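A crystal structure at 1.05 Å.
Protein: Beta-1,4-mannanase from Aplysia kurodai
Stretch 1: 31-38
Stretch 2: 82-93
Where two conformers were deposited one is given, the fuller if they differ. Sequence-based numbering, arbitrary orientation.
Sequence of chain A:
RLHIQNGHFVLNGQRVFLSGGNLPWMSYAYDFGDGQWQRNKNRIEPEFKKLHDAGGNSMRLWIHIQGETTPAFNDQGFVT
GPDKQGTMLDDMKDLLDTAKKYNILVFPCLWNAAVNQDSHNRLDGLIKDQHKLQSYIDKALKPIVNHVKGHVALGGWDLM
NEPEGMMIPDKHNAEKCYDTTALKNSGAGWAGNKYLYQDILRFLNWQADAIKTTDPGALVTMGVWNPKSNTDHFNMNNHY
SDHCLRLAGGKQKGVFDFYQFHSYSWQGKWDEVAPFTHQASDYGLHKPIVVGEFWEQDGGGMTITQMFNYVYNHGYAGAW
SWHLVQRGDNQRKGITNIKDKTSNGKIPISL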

# COMPACT_ATOMS: atom_id res chain seq x y z
N ASP A 31 10.20 11.73 6.47
CA ASP A 31 9.19 12.70 6.05
C ASP A 31 8.20 13.08 7.14
O ASP A 31 7.56 14.12 7.06
N PHE A 32 8.04 12.21 8.15
CA PHE A 32 7.00 12.35 9.16
C PHE A 32 7.56 12.17 10.55
O PHE A 32 8.42 11.33 10.77
N GLY A 33 7.04 12.95 11.50
CA GLY A 33 7.47 12.84 12.88
C GLY A 33 8.75 13.60 13.13
O GLY A 33 9.48 13.93 12.19
N ASP A 34 9.04 13.88 14.40
CA ASP A 34 10.25 14.58 14.79
C ASP A 34 10.53 15.84 13.96
O ASP A 34 11.68 16.13 13.61
N GLY A 35 9.46 16.57 13.65
CA GLY A 35 9.56 17.84 12.94
C GLY A 35 9.81 17.72 11.45
O GLY A 35 9.98 18.73 10.77
N GLN A 36 9.80 16.51 10.92
CA GLN A 36 10.24 16.28 9.55
C GLN A 36 9.22 16.67 8.49
O GLN A 36 9.58 17.03 7.37
N TRP A 37 7.94 16.59 8.84
CA TRP A 37 6.90 16.95 7.88
C TRP A 37 6.94 18.44 7.55
O TRP A 37 6.92 18.82 6.37
N GLN A 38 7.01 19.28 8.57
CA GLN A 38 7.05 20.71 8.29
C GLN A 38 8.31 21.09 7.50
O GLN A 38 8.28 22.02 6.70
N PRO A 82 4.43 7.47 18.74
CA PRO A 82 4.45 7.70 17.29
C PRO A 82 5.76 8.31 16.80
O PRO A 82 6.16 8.09 15.65
N ASP A 83 6.40 9.09 17.67
CA ASP A 83 7.71 9.68 17.41
C ASP A 83 8.28 10.10 18.76
O ASP A 83 7.73 9.75 19.81
N LYS A 84 9.36 10.88 18.75
CA LYS A 84 9.94 11.40 19.98
C LYS A 84 9.56 12.84 20.25
O LYS A 84 9.29 13.21 21.39
N GLN A 85 9.55 13.67 19.22
CA GLN A 85 9.39 15.11 19.42
C GLN A 85 7.95 15.57 19.46
O GLN A 85 7.69 16.76 19.66
N GLY A 86 7.01 14.66 19.28
CA GLY A 86 5.61 15.00 19.44
C GLY A 86 5.00 15.77 18.28
O GLY A 86 4.09 16.58 18.49
N THR A 87 5.51 15.56 17.07
CA THR A 87 4.89 16.19 15.90
C THR A 87 4.09 15.22 15.03
O THR A 87 3.27 15.66 14.21
N MET A 88 4.30 13.92 15.20
CA MET A 88 3.75 12.91 14.29
C MET A 88 2.24 13.01 14.10
O MET A 88 1.76 12.91 12.98
N LEU A 89 1.49 13.16 15.19
CA LEU A 89 0.04 13.22 15.06
C LEU A 89 -0.37 14.45 14.25
O LEU A 89 -1.14 14.34 13.30
N ASP A 90 0.17 15.61 14.61
CA ASP A 90 -0.06 16.83 13.85
C ASP A 90 0.36 16.67 12.38
O ASP A 90 -0.31 17.17 11.48
N ASP A 91 1.48 16.00 12.16
CA ASP A 91 2.02 15.82 10.82
C ASP A 91 1.05 15.02 9.95
O ASP A 91 0.79 15.37 8.80
N MET A 92 0.52 13.94 10.51
CA MET A 92 -0.38 13.09 9.74
C MET A 92 -1.69 13.83 9.43
O MET A 92 -2.21 13.74 8.31
N LYS A 93 -2.19 14.60 10.39
CA LYS A 93 -3.38 15.40 10.14
C LYS A 93 -3.11 16.47 9.08
O LYS A 93 -3.93 16.67 8.18

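Three aspartates organise this contact, each accepting hydrogen bonds from backbone amides of the opposing stretch. Two of them also lie close together as like charges, with Asp34 OD1 and Asp83 OD1 3.5 Å apart and not bonded to each other. Asp34, in the m rotamer, has its CA-to-CB bond directed away overall, yet its carboxylate returns to stretch 2, where Asp34 OD1 accepts from Lys84 N and Gln85 N, both at 2.9 Å. In exchange, Asp83 points toward stretch 1 in the p rotamer, and its OD1 receives Asp34 N at 2.9 Å in a nearly linear bond. Asp83 OD1 also accepts from Thr87 N (2.9 Å) and Met88 N (3.0 Å), so one carboxylate both shapes its own loop and holds the facing turn.

That turn, type I' from Gly33 to Gln36, is also held by Thr87 (p) and Asp91 (m), which both point toward stretch 1. Thr87 OG1 accepts from Gly35 N at 2.9 Å and donates to Asp91 OD2 at 2.7 Å; Asp91 OD2 in turn accepts from Gly33 N at 2.8 Å. Gly33 fits tightly: an ideal CB there would lie 3.2 Å from Asp83 CB, and its positive phi also favours glycine.

Apolar packing flanks this network. Phe32 (m) sets its CB 3.7 Å from Met88 SD, with Met88 chi1 in t, while Phe32 CD1 lies 3.9 Å from the SD of Met92, whose CA-to-CB bond points away but whose all-m side chain ends with the sulfur near the ring. Asp91 CB sits at the ring's edge. Trp37 (t) points toward stretch 2, placing its CB 3.4 Å from Asp91 CG.

Waters complete the polar contacts. Asp91 OD1 accepts from water 2 and water 3, both at 2.8 Å, which bridge it to Gln38 N and Gln38 NE2, respectively. Water 1 links Gln85 NE2 to Asp34 OD2, the latter bond weak.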

# COMPACT_ATOMS: atom_id res chain seq x y z
CB ASP A 31 8.39 12.15 4.86
CG ASP A 31 9.16 12.20 3.55
OD1 ASP A 31 9.91 13.17 3.32
OD2 ASP A 31 8.96 11.27 2.73
CB PHE A 32 5.86 11.37 8.90
CG PHE A 32 5.14 11.67 7.63
CD1 PHE A 32 4.18 12.66 7.60
CD2 PHE A 32 5.50 11.05 6.45
CE1 PHE A 32 3.55 13.00 6.42
CE2 PHE A 32 4.88 11.39 5.26
CZ PHE A 32 3.90 12.36 5.25
CB ASP A 34 11.45 13.62 14.79
CG ASP A 34 11.34 12.54 15.86
OD1 ASP A 34 10.43 12.62 16.71
OD2 ASP A 34 12.19 11.61 15.86
CB GLN A 36 10.66 14.81 9.37
CG GLN A 36 11.87 14.48 10.23
CD GLN A 36 12.21 12.99 10.29
OE1 GLN A 36 13.38 12.63 10.24
NE2 GLN A 36 11.20 12.14 10.42
CB TRP A 37 5.51 16.53 8.37
CG TRP A 37 4.40 17.23 7.66
CD1 TRP A 37 3.62 18.23 8.18
CD2 TRP A 37 3.95 17.03 6.31
NE1 TRP A 37 2.71 18.65 7.24
CE2 TRP A 37 2.89 17.93 6.09
CE3 TRP A 37 4.33 16.17 5.28
CZ2 TRP A 37 2.21 18.00 4.88
CZ3 TRP A 37 3.65 16.24 4.07
CH2 TRP A 37 2.61 17.15 3.88
CB GLN A 38 6.91 21.53 9.57
CG GLN A 38 5.53 21.43 10.23
CD GLN A 38 4.40 21.94 9.35
OE1 GLN A 38 4.60 22.78 8.46
NE2 GLN A 38 3.19 21.44 9.60
CB PRO A 82 3.27 8.66 17.08
CG PRO A 82 2.40 8.48 18.27
CD PRO A 82 3.34 8.21 19.41
CB ASP A 83 7.64 10.86 16.41
CG ASP A 83 7.02 12.12 17.00
OD1 ASP A 83 6.98 13.14 16.26
OD2 ASP A 83 6.56 12.12 18.16
CB LYS A 84 11.47 11.28 19.96
CG LYS A 84 11.96 9.89 20.27
CD LYS A 84 13.48 9.82 20.38
CE LYS A 84 14.14 10.16 19.06
NZ LYS A 84 15.40 9.38 18.84
CB GLN A 85 10.19 15.90 18.38
CG GLN A 85 11.65 15.50 18.30
CD GLN A 85 12.34 15.52 19.66
OE1 GLN A 85 12.06 16.36 20.51
NE2 GLN A 85 13.26 14.58 19.86
CB THR A 87 5.91 16.92 14.99
OG1 THR A 87 6.68 15.98 14.24
CG2 THR A 87 6.84 17.80 15.81
CB MET A 88 4.15 11.51 14.76
CG MET A 88 3.70 10.39 13.84
SD MET A 88 4.36 10.57 12.17
CE MET A 88 4.13 8.91 11.56
CB LEU A 89 -0.64 13.19 16.43
CG LEU A 89 -0.29 11.98 17.31
CD1 LEU A 89 -1.07 12.05 18.61
CD2 LEU A 89 -0.56 10.67 16.59
CB ASP A 90 0.70 18.02 14.45
CG ASP A 90 0.15 18.47 15.79
OD1 ASP A 90 -1.04 18.22 16.09
OD2 ASP A 90 0.92 19.10 16.55
CB ASP A 91 3.36 15.09 10.86
CG ASP A 91 4.46 15.89 11.53
OD1 ASP A 91 4.34 17.14 11.66
OD2 ASP A 91 5.48 15.26 11.91
CB MET A 92 -0.64 11.77 10.46
CG MET A 92 0.62 10.89 10.58
SD MET A 92 1.36 10.42 8.99
CE MET A 92 0.07 9.39 8.29
CB LYS A 93 -3.91 16.04 11.43
CG LYS A 93 -5.01 17.07 11.17
CD LYS A 93 -6.00 17.19 12.31
CE LYS A 93 -7.25 17.95 11.85
NZ LYS A 93 -6.93 19.28 11.26
O HOH W 1 14.16 12.84 17.42
O HOH W 2 6.82 18.33 11.29
O HOH W 3 2.84 19.45 11.67